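Local coordinates for protein putative methylthioribose-1-phosphate isomerase (Archaeoglobus fulgidus, PDB 1T5O) that probably catalyses the interconversion of methylthioribose-1-phosphate and methylthioribulose-1-phosphate, an isomerisation step of methionine biosynthesis, at residues L125-E128 against D129-N133; N93-V96 against G97-A101; K294-I297 against A298-V302; V217-V220 against M221-G224; P329-E332 against V333-K337. One frame throughout, in Å; residues are numbered along the deposited sequence.

All five contacts are local, between neighbours a turn or so apart, so none closes a long loop and none nests with or crosses another. From the N terminus, interaction 2 comes first, on helix 92-105, followed by interaction 1 on the next helix, 111-141; these two touch where Leu125 packs on Arg100. Interaction 4 then ends helix 217-222, which leads toward strand 228-231 of the mixed sheet. Interaction 3 follows on strand 295-296 and the loop after it; interactions 3 and 4 both meet the second subunit. Interaction 5 starts the final helix, 331-338, just after edge strand 325-327. Interactions 1 and 3 lie on opposite sides of the chain's centre.

Interaction 1: L125-E128 against D129-N133; sequences LAEE and DVERN
Glu127 O takes the backbone N-H of Glu131 at 3.0 Å in a nearly straight bond (164°), and one residue earlier Val130 N reaches Ala126 O in the same helical pattern. Leu125 O accepts Asp129 N at 3.1 Å; a water also lies 2.5 Å from Leu125 O, so short that its placing is uncertain. That water has a weak bond from Arg132 NH2, in the guanidinium plane at its edge, and would link the side chain to the backbone two turns earlier. The Arg132 chain bends at chi3 (-78°), which folds the guanidinium back along the helix. There NH1 forms a salt bridge with Asp129 OD2 at 2.8 Å, although the hydrogen-bond angle is poor and the bond weak. The other oxygen, Asp129 OD1, is taken by Val162 N, so this buried carboxylate has a partner for each oxygen. Farther out, Glu131 lies alongside Glu128, pointing the same way, with Glu128 CG 3.5 Å from Glu131 OE1; Glu127 and Glu131 instead cross at about a right angle. The compact apolar branches of Val130 suit a buried side, where it packs on Val162, while Leu125 and Ala126 touch helix 47-61. Glu127 OE1 has its own salt bridge with Arg4. Three acids thus share the outer side, Glu131 OE2 only 4.5 Å from Glu127 OE2 and Glu131 OE1 equally near Glu128 OE2. This gathering of negative charge would probably be unfavourable by itself, and Arg4 is likely to offset part of it.

Interaction 2: N93-V96 against G97-A101; sequences NLFV and GIERA
Leu94 and Ile98 lie side by side one helical turn apart, pointing the same way, and their branches meet where Leu94 CD1 comes 3.9 Å from Ile98 CG1. Ile98 places that CG1 beside its backbone N (chi1 -64°), and it is pressed unusually close to Leu94 O, 2.9 Å, the same oxygen that accepts Ile98 N. Two branched aliphatic residues suit this buried side of the helix, where they pack against other side chains, Leu94 on Arg88, a predicted substrate-binding residue. On the outer side Phe95 and Glu99 meet at a slant. Phe95 CE2 approaches Glu99 CG at 4.1 Å, and the planes of ring and carboxylate differ by 28°; the methylene of the acid, an apolar part, is what the ring meets. The third pair, Val96 and Arg100, again runs alongside and in the same direction. Val96 CG1 lies at the edge of the guanidinium, near its plane, 4.0 Å from Arg100 NE, while the bends at chi2 and chi3 carry the rest of the arginine past it. Beneath all three pairs run the backbone bonds, Glu99 N to Phe95 O at 2.9 Å being almost straight (174°). Several helices flank helix 92-105. Ile98 packs on Ala81 and Leu84 of helix 70-85, and Asn93, Val96 and Ala101 rest on helix 47-61, Asn93 touching Ala47, also predicted to bind substrate. Arg100 reaches across to Glu121 and Leu125 of helix 111-141, which follows it in the chain.

Interaction 3: K294-I297 against A298-V302; sequences KRQI and APLNV
Gln296 NE2 gives a hydrogen to Ala298 O at 2.9 Å, a fairly straight bond (160°) in which the oxygen lies almost in the plane of the amide. The chain is fully drawn out, with CG opposite the backbone N (chi1 -180°), and this carries the amide out to the carbonyl of Ala298 and the side chain of Leu300. Leu300 crosses it at about a right angle: its CD2 lies 3.6 Å from Gln296 CD. A water accepts from both Gln296 NE2, at 3.3 Å, and Leu300 N, at 3.2 Å, joining amide and backbone a second time. Glutamine suits the place because it combines a long apolar stem with an N-H donor. With a leucine at this position, Ala298 O would probably lose its side-chain donor and the water one of its two partners. Farther out, Arg286 NH2 holds the carbonyl oxygens of Leu300 and Val302. Ile297 O accepts from Ser195 of the second subunit, and Ala298 packs on that subunit's Leu211. A glutamine side chain from the end of a short strand thus holds the residue leading into a type I beta turn, Pro299 to Val302, at the subunit interface.

Interaction 4: V217-V220 against M221-G224; sequences VGIV and MQKG
Val217 and Met221 lie side by side, one turn apart, on the inner side of helix 217-222, which ends in a Schellman motif at Gly224 and whose place beside the parallel strands is consistent with the Rossmann-like fold of the family. Met221 leaves the helix with CG beside its own backbone N (chi1 -69°) and is then extended to the end. Its CB lies 3.7 Å from Val217 O, and CG comes a little nearer, 3.5 Å from the same oxygen. SD lies 4.1 Å from Val217 O, and CE ends against Val217 CG1 at 3.5 Å, closer than ordinary van der Waals contact. A long, flexible thioether fits here because it can reach along a buried flank: Met221 also touches Val253 and Ala254 of helix 247-256. With an alanine in its place, Val217 CG1 would probably lose its tip contact and a gap would open toward that helix. Val217 and Val220 turn to Leu151 in strand 149-152. On the other side Gln222 slants across Ile219, its OE1 3.6 Å from Ile219 CG1, while its NE2 bonds to Pro311 O of the second subunit. Lys223 runs beside Ile219 in the same direction, lending its methylenes, CD being 4.1 Å from Ile219 CG1. In the backbone, Gln222 N reaches Gly218 O and Lys223 N reaches Ile219 O. Gly224, whose positive phi (71°) is easily met without a side chain, ends the turn as its N bonds Met221 O at 3.0 Å.

Interaction 5: P329-E332 against V333-K337; sequences PPYE and VNVPK
Pro330 O is held by two backbone N-H groups of the following turn. Asn334 N donates from 2.9 Å, nearly straight (172°) and in the carbonyl plane, and Val333 N adds a weak bond from 3.1 Å. Proline suits this N-cap position, preceded by a cis peptide bond, since the N of a cap need not donate to a helical turn. Its ring lies alongside Val333 and points the same way, with CG 3.9 Å from Val333 CG2. Asn334 sets CG beside its own N (chi1 -60°), which turns the amide back toward the start of the helix; there ND2 bonds to Tyr328 O. The next backbone bond, Val335 N to Tyr331 O, is 2.9 Å long. Beside it Val335 CG2 slants against Tyr331, 3.8 Å from Tyr331 CB. The tyrosine ring has Pro329 CA over the centre of one face, and its OH reaches Val317 O, so a ring that can pack and still end in a polar group fits this buried place. Pro336 has no N-H to offer to Glu332 O and instead sets CD 3.5 Å from it, and the helix kinks. Val335 and Tyr331 both rest on Leu320 of strand 319-322. The arrangement is that of a helix with proline at its N-cap and a proline kink in its first turns, entered through a short turn after edge strand 325-327 and laid against the mixed sheet.

Interaction 1: L125-E128 against D129-N133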
loop_
_atom_site.group_PDB
_atom_site.type_symbol
_atom_site.label_atom_id
_atom_site.label_comp_id
_atom_site.label_asym_id
_atom_site.label_seq_id
_atom_site.Cartn_x
_atom_site.Cartn_y
_atom_site.Cartn_z
ATOM N N LEU A 125 5.240 31.698 -18.239
ATOM C CA LEU A 125 4.857 31.010 -17.022
ATOM C C LEU A 125 5.487 29.622 -16.952
ATOM O O LEU A 125 5.912 29.194 -15.881
ATOM C CB LEU A 125 3.335 30.884 -16.913
ATOM C CG LEU A 125 2.541 32.185 -16.755
ATOM C CD1 LEU A 125 1.051 31.856 -16.694
ATOM C CD2 LEU A 125 2.976 32.925 -15.492
ATOM N N ALA A 126 5.553 28.924 -18.086
ATOM C CA ALA A 126 6.142 27.581 -18.108
ATOM C C ALA A 126 7.651 27.667 -17.856
ATOM O O ALA A 126 8.212 26.854 -17.134
ATOM C CB ALA A 126 5.866 26.887 -19.448
ATOM N N GLU A 127 8.292 28.669 -18.453
ATOM C CA GLU A 127 9.726 28.895 -18.307
ATOM C C GLU A 127 10.071 29.230 -16.853
ATOM O O GLU A 127 11.113 28.817 -16.326
ATOM C CB GLU A 127 10.142 30.068 -19.196
ATOM C CG GLU A 127 11.578 30.485 -19.047
ATOM C CD GLU A 127 12.537 29.435 -19.566
ATOM O OE1 GLU A 127 12.076 28.446 -20.184
ATOM O OE2 GLU A 127 13.753 29.603 -19.360
ATOM N N GLU A 128 9.216 30.033 -16.227
ATOM C CA GLU A 128 9.426 30.403 -14.836
ATOM C C GLU A 128 9.298 29.186 -13.925
ATOM O O GLU A 128 9.999 29.094 -12.931
ATOM C CB GLU A 128 8.433 31.473 -14.426
ATOM C CG GLU A 128 8.648 32.768 -15.186
ATOM C CD GLU A 128 7.675 33.841 -14.750
ATOM O OE1 GLU A 128 6.522 33.500 -14.411
ATOM O OE2 GLU A 128 8.073 35.024 -14.760
ATOM N N ASP A 129 8.404 28.249 -14.254
ATOM C CA ASP A 129 8.295 27.054 -13.421
ATOM C C ASP A 129 9.593 26.252 -13.515
ATOM O O ASP A 129 10.109 25.724 -12.518
ATOM C CB ASP A 129 7.140 26.155 -13.850
ATOM C CG ASP A 129 7.067 24.892 -12.997
ATOM O OD1 ASP A 129 7.071 23.763 -13.564
ATOM O OD2 ASP A 129 7.020 25.040 -11.744
ATOM N N VAL A 130 10.132 26.142 -14.722
ATOM C CA VAL A 130 11.371 25.377 -14.871
ATOM C C VAL A 130 12.490 26.042 -14.062
ATOM O O VAL A 130 13.226 25.369 -13.328
ATOM C CB VAL A 130 11.791 25.264 -16.355
ATOM C CG1 VAL A 130 13.041 24.398 -16.486
ATOM C CG2 VAL A 130 10.642 24.650 -17.170
ATOM N N GLU A 131 12.603 27.362 -14.181
ATOM C CA GLU A 131 13.645 28.098 -13.465
ATOM C C GLU A 131 13.490 27.955 -11.949
ATOM O O GLU A 131 14.476 27.753 -11.245
ATOM C CB GLU A 131 13.665 29.584 -13.910
ATOM C CG GLU A 131 12.389 30.385 -13.724
ATOM C CD GLU A 131 12.432 31.778 -14.420
ATOM O OE1 GLU A 131 11.908 32.772 -13.831
ATOM O OE2 GLU A 131 12.980 31.867 -15.551
ATOM N N ARG A 132 12.251 28.047 -11.458
ATOM C CA ARG A 132 11.942 27.873 -10.030
ATOM C C ARG A 132 12.398 26.501 -9.491
ATOM O O ARG A 132 12.941 26.400 -8.393
ATOM C CB ARG A 132 10.424 27.970 -9.786
ATOM C CG ARG A 132 9.949 29.337 -9.367
ATOM C CD ARG A 132 8.473 29.366 -8.910
ATOM N NE ARG A 132 7.514 29.349 -10.019
ATOM C CZ ARG A 132 6.862 28.261 -10.425
ATOM N NH1 ARG A 132 7.059 27.090 -9.812
ATOM N NH2 ARG A 132 6.013 28.335 -11.445
ATOM N N ASN A 133 12.141 25.456 -10.263
ATOM C CA ASN A 133 12.503 24.092 -9.862
ATOM C C ASN A 133 14.002 23.878 -9.854
ATOM O O ASN A 133 14.513 23.205 -8.969
ATOM C CB ASN A 133 11.825 23.065 -10.778
ATOM C CG ASN A 133 10.333 23.030 -10.568
ATOM O OD1 ASN A 133 9.867 23.384 -9.493
ATOM N ND2 ASN A 133 9.572 22.610 -11.583
HETATM O O HOH W 1 4.885 29.179 -13.602
#

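Interaction 2: N93-V96 against G97-A101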
loop_
_atom_site.group_PDB
_atom_site.type_symbol
_atom_site.label_atom_id
_atom_site.label_comp_id
_atom_site.label_asym_id
_atom_site.label_seq_id
_atom_site.Cartn_x
_atom_site.Cartn_y
_atom_site.Cartn_z
ATOM N N ASN A 93 -3.948 26.584 -9.206
ATOM C CA ASN A 93 -2.935 26.733 -10.250
ATOM C C ASN A 93 -3.523 26.802 -11.641
ATOM O O ASN A 93 -3.077 27.578 -12.485
ATOM C CB ASN A 93 -1.940 25.591 -10.128
ATOM C CG ASN A 93 -1.181 25.664 -8.833
ATOM O OD1 ASN A 93 -0.299 26.499 -8.681
ATOM N ND2 ASN A 93 -1.551 24.818 -7.870
ATOM N N LEU A 94 -4.524 25.978 -11.881
ATOM C CA LEU A 94 -5.199 25.990 -13.160
ATOM C C LEU A 94 -5.843 27.373 -13.298
ATOM O O LEU A 94 -5.835 27.972 -14.380
ATOM C CB LEU A 94 -6.267 24.903 -13.175
ATOM C CG LEU A 94 -7.332 24.964 -14.257
ATOM C CD1 LEU A 94 -6.692 25.107 -15.634
ATOM C CD2 LEU A 94 -8.159 23.691 -14.170
ATOM N N PHE A 95 -6.396 27.876 -12.192
ATOM C CA PHE A 95 -7.030 29.189 -12.171
ATOM C C PHE A 95 -6.003 30.279 -12.455
ATOM O O PHE A 95 -6.261 31.199 -13.229
ATOM C CB PHE A 95 -7.671 29.467 -10.800
ATOM C CG PHE A 95 -8.212 30.867 -10.653
ATOM C CD1 PHE A 95 -9.506 31.170 -11.041
ATOM C CD2 PHE A 95 -7.404 31.892 -10.158
ATOM C CE1 PHE A 95 -10.002 32.488 -10.940
ATOM C CE2 PHE A 95 -7.873 33.199 -10.052
ATOM C CZ PHE A 95 -9.174 33.504 -10.442
ATOM N N VAL A 96 -4.845 30.185 -11.817
ATOM C CA VAL A 96 -3.807 31.185 -12.005
ATOM C C VAL A 96 -3.351 31.238 -13.464
ATOM O O VAL A 96 -3.214 32.323 -14.043
ATOM C CB VAL A 96 -2.610 30.905 -11.062
ATOM C CG1 VAL A 96 -1.341 31.616 -11.548
ATOM C CG2 VAL A 96 -2.966 31.376 -9.667
ATOM N N GLY A 97 -3.124 30.062 -14.051
ATOM C CA GLY A 97 -2.692 29.993 -15.435
ATOM C C GLY A 97 -3.707 30.618 -16.370
ATOM O O GLY A 97 -3.356 31.420 -17.232
ATOM N N ILE A 98 -4.971 30.246 -16.186
ATOM C CA ILE A 98 -6.076 30.774 -16.987
ATOM C C ILE A 98 -6.147 32.299 -16.904
ATOM O O ILE A 98 -6.083 32.986 -17.927
ATOM C CB ILE A 98 -7.441 30.245 -16.495
ATOM C CG1 ILE A 98 -7.529 28.723 -16.668
ATOM C CG2 ILE A 98 -8.567 30.986 -17.217
ATOM C CD1 ILE A 98 -7.366 28.267 -18.073
ATOM N N GLU A 99 -6.276 32.823 -15.683
ATOM C CA GLU A 99 -6.397 34.262 -15.496
ATOM C C GLU A 99 -5.178 35.076 -15.919
ATOM O O GLU A 99 -5.316 36.200 -16.395
ATOM C CB GLU A 99 -6.832 34.591 -14.046
ATOM C CG GLU A 99 -5.780 35.121 -13.029
ATOM C CD GLU A 99 -5.207 36.528 -13.318
ATOM O OE1 GLU A 99 -5.961 37.495 -13.619
ATOM O OE2 GLU A 99 -3.975 36.677 -13.213
ATOM N N ARG A 100 -3.982 34.523 -15.768
ATOM C CA ARG A 100 -2.804 35.283 -16.167
ATOM C C ARG A 100 -2.650 35.381 -17.673
ATOM O O ARG A 100 -2.220 36.412 -18.200
ATOM C CB ARG A 100 -1.553 34.686 -15.548
ATOM C CG ARG A 100 -1.368 35.128 -14.118
ATOM C CD ARG A 100 0.052 35.594 -13.926
ATOM N NE ARG A 100 0.803 34.615 -13.173
ATOM C CZ ARG A 100 2.090 34.729 -12.874
ATOM N NH1 ARG A 100 2.787 35.786 -13.280
ATOM N NH2 ARG A 100 2.665 33.787 -12.142
ATOM N N ALA A 101 -3.016 34.306 -18.358
ATOM C CA ALA A 101 -2.932 34.246 -19.807
ATOM C C ALA A 101 -4.034 35.112 -20.417
ATOM O O ALA A 101 -3.793 35.837 -21.380
ATOM C CB ALA A 101 -3.056 32.788 -20.280
#

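Interaction 3: K294-I297 against A298-V302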
loop_
_atom_site.group_PDB
_atom_site.type_symbol
_atom_site.label_atom_id
_atom_site.label_comp_id
_atom_site.label_asym_id
_atom_site.label_seq_id
_atom_site.Cartn_x
_atom_site.Cartn_y
_atom_site.Cartn_z
ATOM N N LYS A 294 -8.389 -4.434 -14.119
ATOM C CA LYS A 294 -9.793 -4.814 -14.150
ATOM C C LYS A 294 -9.986 -6.035 -13.252
ATOM O O LYS A 294 -10.996 -6.740 -13.322
ATOM C CB LYS A 294 -10.269 -5.106 -15.583
ATOM C CG LYS A 294 -9.943 -6.491 -16.124
ATOM C CD LYS A 294 -10.839 -6.816 -17.326
ATOM C CE LYS A 294 -10.612 -8.236 -17.848
ATOM N NZ LYS A 294 -11.541 -8.559 -18.971
ATOM N N ARG A 295 -8.992 -6.275 -12.408
ATOM C CA ARG A 295 -9.026 -7.389 -11.467
ATOM C C ARG A 295 -9.718 -6.877 -10.200
ATOM O O ARG A 295 -9.335 -5.832 -9.666
ATOM C CB ARG A 295 -7.597 -7.834 -11.137
ATOM C CG ARG A 295 -7.505 -9.119 -10.326
ATOM C CD ARG A 295 -8.150 -10.302 -11.058
ATOM N NE ARG A 295 -7.494 -10.600 -12.333
ATOM C CZ ARG A 295 -6.298 -11.171 -12.452
ATOM N NH1 ARG A 295 -5.611 -11.521 -11.370
ATOM N NH2 ARG A 295 -5.780 -11.366 -13.659
ATOM N N GLN A 296 -10.743 -7.592 -9.739
ATOM C CA GLN A 296 -11.454 -7.182 -8.528
ATOM C C GLN A 296 -10.594 -7.606 -7.347
ATOM O O GLN A 296 -10.313 -8.799 -7.198
ATOM C CB GLN A 296 -12.828 -7.878 -8.451
ATOM C CG GLN A 296 -13.671 -7.526 -7.221
ATOM C CD GLN A 296 -14.921 -8.404 -7.073
ATOM O OE1 GLN A 296 -15.387 -8.998 -8.033
ATOM N NE2 GLN A 296 -15.471 -8.463 -5.869
ATOM N N ILE A 297 -10.162 -6.655 -6.513
ATOM C CA ILE A 297 -9.329 -7.014 -5.349
ATOM C C ILE A 297 -10.023 -6.899 -3.987
ATOM O O ILE A 297 -9.395 -7.130 -2.952
ATOM C CB ILE A 297 -8.009 -6.199 -5.301
ATOM C CG1 ILE A 297 -8.311 -4.698 -5.144
ATOM C CG2 ILE A 297 -7.172 -6.495 -6.547
ATOM C CD1 ILE A 297 -7.066 -3.792 -5.143
ATOM N N ALA A 298 -11.308 -6.544 -3.981
ATOM C CA ALA A 298 -12.075 -6.416 -2.748
ATOM C C ALA A 298 -13.544 -6.731 -3.017
ATOM O O ALA A 298 -13.977 -6.722 -4.165
ATOM C CB ALA A 298 -11.954 -4.985 -2.208
ATOM N N PRO A 299 -14.325 -7.031 -1.965
ATOM C CA PRO A 299 -15.746 -7.315 -2.209
ATOM C C PRO A 299 -16.330 -6.040 -2.815
ATOM O O PRO A 299 -15.978 -4.936 -2.399
ATOM C CB PRO A 299 -16.294 -7.594 -0.813
ATOM C CG PRO A 299 -15.101 -8.172 -0.085
ATOM C CD PRO A 299 -13.965 -7.284 -0.560
ATOM N N LEU A 300 -17.224 -6.189 -3.793
ATOM C CA LEU A 300 -17.813 -5.039 -4.485
ATOM C C LEU A 300 -18.478 -3.996 -3.608
ATOM O O LEU A 300 -18.387 -2.809 -3.903
ATOM C CB LEU A 300 -18.826 -5.503 -5.537
ATOM C CG LEU A 300 -18.274 -6.392 -6.646
ATOM C CD1 LEU A 300 -19.433 -6.811 -7.570
ATOM C CD2 LEU A 300 -17.201 -5.635 -7.425
ATOM N N ASN A 301 -19.139 -4.427 -2.543
ATOM C CA ASN A 301 -19.844 -3.499 -1.663
ATOM C C ASN A 301 -19.127 -3.158 -0.376
ATOM O O ASN A 301 -19.737 -2.669 0.564
ATOM C CB ASN A 301 -21.221 -4.054 -1.320
ATOM C CG ASN A 301 -22.057 -4.294 -2.546
ATOM O OD1 ASN A 301 -21.935 -3.580 -3.552
ATOM N ND2 ASN A 301 -22.931 -5.294 -2.478
ATOM N N VAL A 302 -17.828 -3.396 -0.326
ATOM C CA VAL A 302 -17.093 -3.083 0.888
ATOM C C VAL A 302 -17.053 -1.563 1.083
ATOM O O VAL A 302 -17.002 -0.800 0.116
ATOM C CB VAL A 302 -15.632 -3.626 0.818
ATOM C CG1 VAL A 302 -14.812 -2.802 -0.185
ATOM C CG2 VAL A 302 -15.000 -3.619 2.209
HETATM O O HOH W 2 -18.307 -9.111 -4.358
#

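Interaction 4: V217-V220 against M221-G224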
loop_
_atom_site.group_PDB
_atom_site.type_symbol
_atom_site.label_atom_id
_atom_site.label_comp_id
_atom_site.label_asym_id
_atom_site.label_seq_id
_atom_site.Cartn_x
_atom_site.Cartn_y
_atom_site.Cartn_z
ATOM N N VAL A 217 8.222 1.041 4.029
ATOM C CA VAL A 217 8.999 2.157 4.538
ATOM C C VAL A 217 9.592 1.772 5.902
ATOM O O VAL A 217 10.677 2.201 6.244
ATOM C CB VAL A 217 8.122 3.433 4.712
ATOM C CG1 VAL A 217 8.978 4.590 5.235
ATOM C CG2 VAL A 217 7.531 3.822 3.348
ATOM N N GLY A 218 8.863 0.978 6.682
ATOM C CA GLY A 218 9.376 0.570 7.983
ATOM C C GLY A 218 10.630 -0.293 7.919
ATOM O O GLY A 218 11.646 0.025 8.545
ATOM N N ILE A 219 10.582 -1.392 7.163
ATOM C CA ILE A 219 11.753 -2.245 7.103
ATOM C C ILE A 219 12.983 -1.592 6.467
ATOM O O ILE A 219 14.128 -1.823 6.931
ATOM C CB ILE A 219 11.424 -3.616 6.434
ATOM C CG1 ILE A 219 12.527 -4.645 6.775
ATOM C CG2 ILE A 219 11.248 -3.458 4.891
ATOM C CD1 ILE A 219 12.211 -6.051 6.225
ATOM N N VAL A 220 12.785 -0.745 5.452
ATOM C CA VAL A 220 13.964 -0.136 4.830
ATOM C C VAL A 220 14.686 0.802 5.793
ATOM O O VAL A 220 15.924 0.866 5.788
ATOM C CB VAL A 220 13.654 0.592 3.450
ATOM C CG1 VAL A 220 13.211 -0.436 2.402
ATOM C CG2 VAL A 220 12.579 1.681 3.609
ATOM N N MET A 221 13.941 1.520 6.637
ATOM C CA MET A 221 14.603 2.395 7.600
ATOM C C MET A 221 15.175 1.575 8.725
ATOM O O MET A 221 16.238 1.879 9.250
ATOM C CB MET A 221 13.650 3.454 8.135
ATOM C CG MET A 221 13.287 4.446 7.045
ATOM S SD MET A 221 12.195 5.766 7.588
ATOM C CE MET A 221 11.743 6.519 6.017
ATOM N N GLN A 222 14.475 0.506 9.071
ATOM C CA GLN A 222 14.904 -0.382 10.118
ATOM C C GLN A 222 16.263 -0.964 9.706
ATOM O O GLN A 222 17.161 -1.136 10.532
ATOM C CB GLN A 222 13.827 -1.468 10.273
ATOM C CG GLN A 222 13.942 -2.378 11.432
ATOM C CD GLN A 222 12.845 -3.425 11.395
ATOM O OE1 GLN A 222 12.613 -4.056 10.355
ATOM N NE2 GLN A 222 12.167 -3.615 12.509
ATOM N N LYS A 223 16.426 -1.248 8.420
ATOM C CA LYS A 223 17.686 -1.803 7.922
ATOM C C LYS A 223 18.730 -0.762 7.566
ATOM O O LYS A 223 19.800 -1.114 7.090
ATOM C CB LYS A 223 17.438 -2.696 6.692
ATOM C CG LYS A 223 16.734 -4.002 7.063
ATOM C CD LYS A 223 16.482 -4.883 5.870
ATOM C CE LYS A 223 16.841 -6.320 6.238
ATOM N NZ LYS A 223 16.166 -6.813 7.498
ATOM N N GLY A 224 18.429 0.517 7.763
ATOM C CA GLY A 224 19.415 1.536 7.446
ATOM C C GLY A 224 19.683 1.744 5.967
ATOM O O GLY A 224 20.773 2.188 5.586
#

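Interaction 5: P329-E332 against V333-K337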
loop_
_atom_site.group_PDB
_atom_site.type_symbol
_atom_site.label_atom_id
_atom_site.label_comp_id
_atom_site.label_asym_id
_atom_site.label_seq_id
_atom_site.Cartn_x
_atom_site.Cartn_y
_atom_site.Cartn_z
ATOM N N PRO A 329 13.339 25.069 11.199
ATOM C CA PRO A 329 12.467 25.426 12.327
ATOM C C PRO A 329 13.212 26.496 13.129
ATOM O O PRO A 329 14.435 26.551 13.097
ATOM C CB PRO A 329 12.340 24.114 13.114
ATOM C CG PRO A 329 12.567 23.028 12.032
ATOM C CD PRO A 329 13.695 23.634 11.229
ATOM N N PRO A 330 12.488 27.370 13.835
ATOM C CA PRO A 330 11.023 27.453 13.952
ATOM C C PRO A 330 10.399 28.074 12.685
ATOM O O PRO A 330 10.755 29.196 12.282
ATOM C CB PRO A 330 10.828 28.312 15.204
ATOM C CG PRO A 330 11.995 29.284 15.120
ATOM C CD PRO A 330 13.155 28.412 14.644
ATOM N N TYR A 331 9.474 27.343 12.067
ATOM C CA TYR A 331 8.833 27.788 10.845
ATOM C C TYR A 331 8.024 29.078 10.998
ATOM O O TYR A 331 8.000 29.887 10.083
ATOM C CB TYR A 331 7.971 26.653 10.274
ATOM C CG TYR A 331 8.812 25.443 9.882
ATOM C CD1 TYR A 331 8.584 24.181 10.456
ATOM C CD2 TYR A 331 9.851 25.572 8.956
ATOM C CE1 TYR A 331 9.386 23.067 10.103
ATOM C CE2 TYR A 331 10.656 24.477 8.601
ATOM C CZ TYR A 331 10.423 23.228 9.175
ATOM O OH TYR A 331 11.232 22.160 8.816
ATOM N N GLU A 332 7.415 29.273 12.165
ATOM C CA GLU A 332 6.613 30.466 12.438
ATOM C C GLU A 332 7.490 31.705 12.255
ATOM O O GLU A 332 7.014 32.770 11.864
ATOM C CB GLU A 332 6.078 30.424 13.870
ATOM C CG GLU A 332 4.803 31.226 14.068
ATOM C CD GLU A 332 3.582 30.582 13.400
ATOM O OE1 GLU A 332 3.423 29.341 13.470
ATOM O OE2 GLU A 332 2.763 31.321 12.820
ATOM N N VAL A 333 8.773 31.563 12.556
ATOM C CA VAL A 333 9.700 32.672 12.373
ATOM C C VAL A 333 10.339 32.666 10.977
ATOM O O VAL A 333 10.331 33.677 10.279
ATOM C CB VAL A 333 10.871 32.646 13.413
ATOM C CG1 VAL A 333 11.861 33.765 13.103
ATOM C CG2 VAL A 333 10.351 32.828 14.825
ATOM N N ASN A 334 10.862 31.519 10.558
ATOM C CA ASN A 334 11.596 31.432 9.300
ATOM C C ASN A 334 10.883 31.367 7.973
ATOM O O ASN A 334 11.461 31.753 6.954
ATOM C CB ASN A 334 12.613 30.292 9.387
ATOM C CG ASN A 334 13.598 30.503 10.510
ATOM O OD1 ASN A 334 13.926 31.635 10.830
ATOM N ND2 ASN A 334 14.084 29.419 11.109
ATOM N N VAL A 335 9.652 30.882 7.967
ATOM C CA VAL A 335 8.897 30.822 6.725
ATOM C C VAL A 335 8.626 32.256 6.230
ATOM O O VAL A 335 8.913 32.575 5.072
ATOM C CB VAL A 335 7.592 30.018 6.922
ATOM C CG1 VAL A 335 6.581 30.313 5.804
ATOM C CG2 VAL A 335 7.936 28.502 6.923
ATOM N N PRO A 336 8.096 33.142 7.101
ATOM C CA PRO A 336 7.840 34.525 6.652
ATOM C C PRO A 336 9.142 35.217 6.247
ATOM O O PRO A 336 9.201 35.945 5.254
ATOM C CB PRO A 336 7.209 35.188 7.881
ATOM C CG PRO A 336 6.544 34.064 8.587
ATOM C CD PRO A 336 7.558 32.927 8.460
ATOM N N LYS A 337 10.196 34.977 7.017
ATOM C CA LYS A 337 11.489 35.582 6.729
ATOM C C LYS A 337 12.054 35.165 5.365
ATOM O O LYS A 337 12.381 36.012 4.527
ATOM C CB LYS A 337 12.494 35.222 7.834
ATOM C CG LYS A 337 13.839 35.895 7.669
ATOM C CD LYS A 337 14.938 35.270 8.541
ATOM C CE LYS A 337 16.317 35.637 7.984
ATOM N NZ LYS A 337 17.482 35.022 8.699
#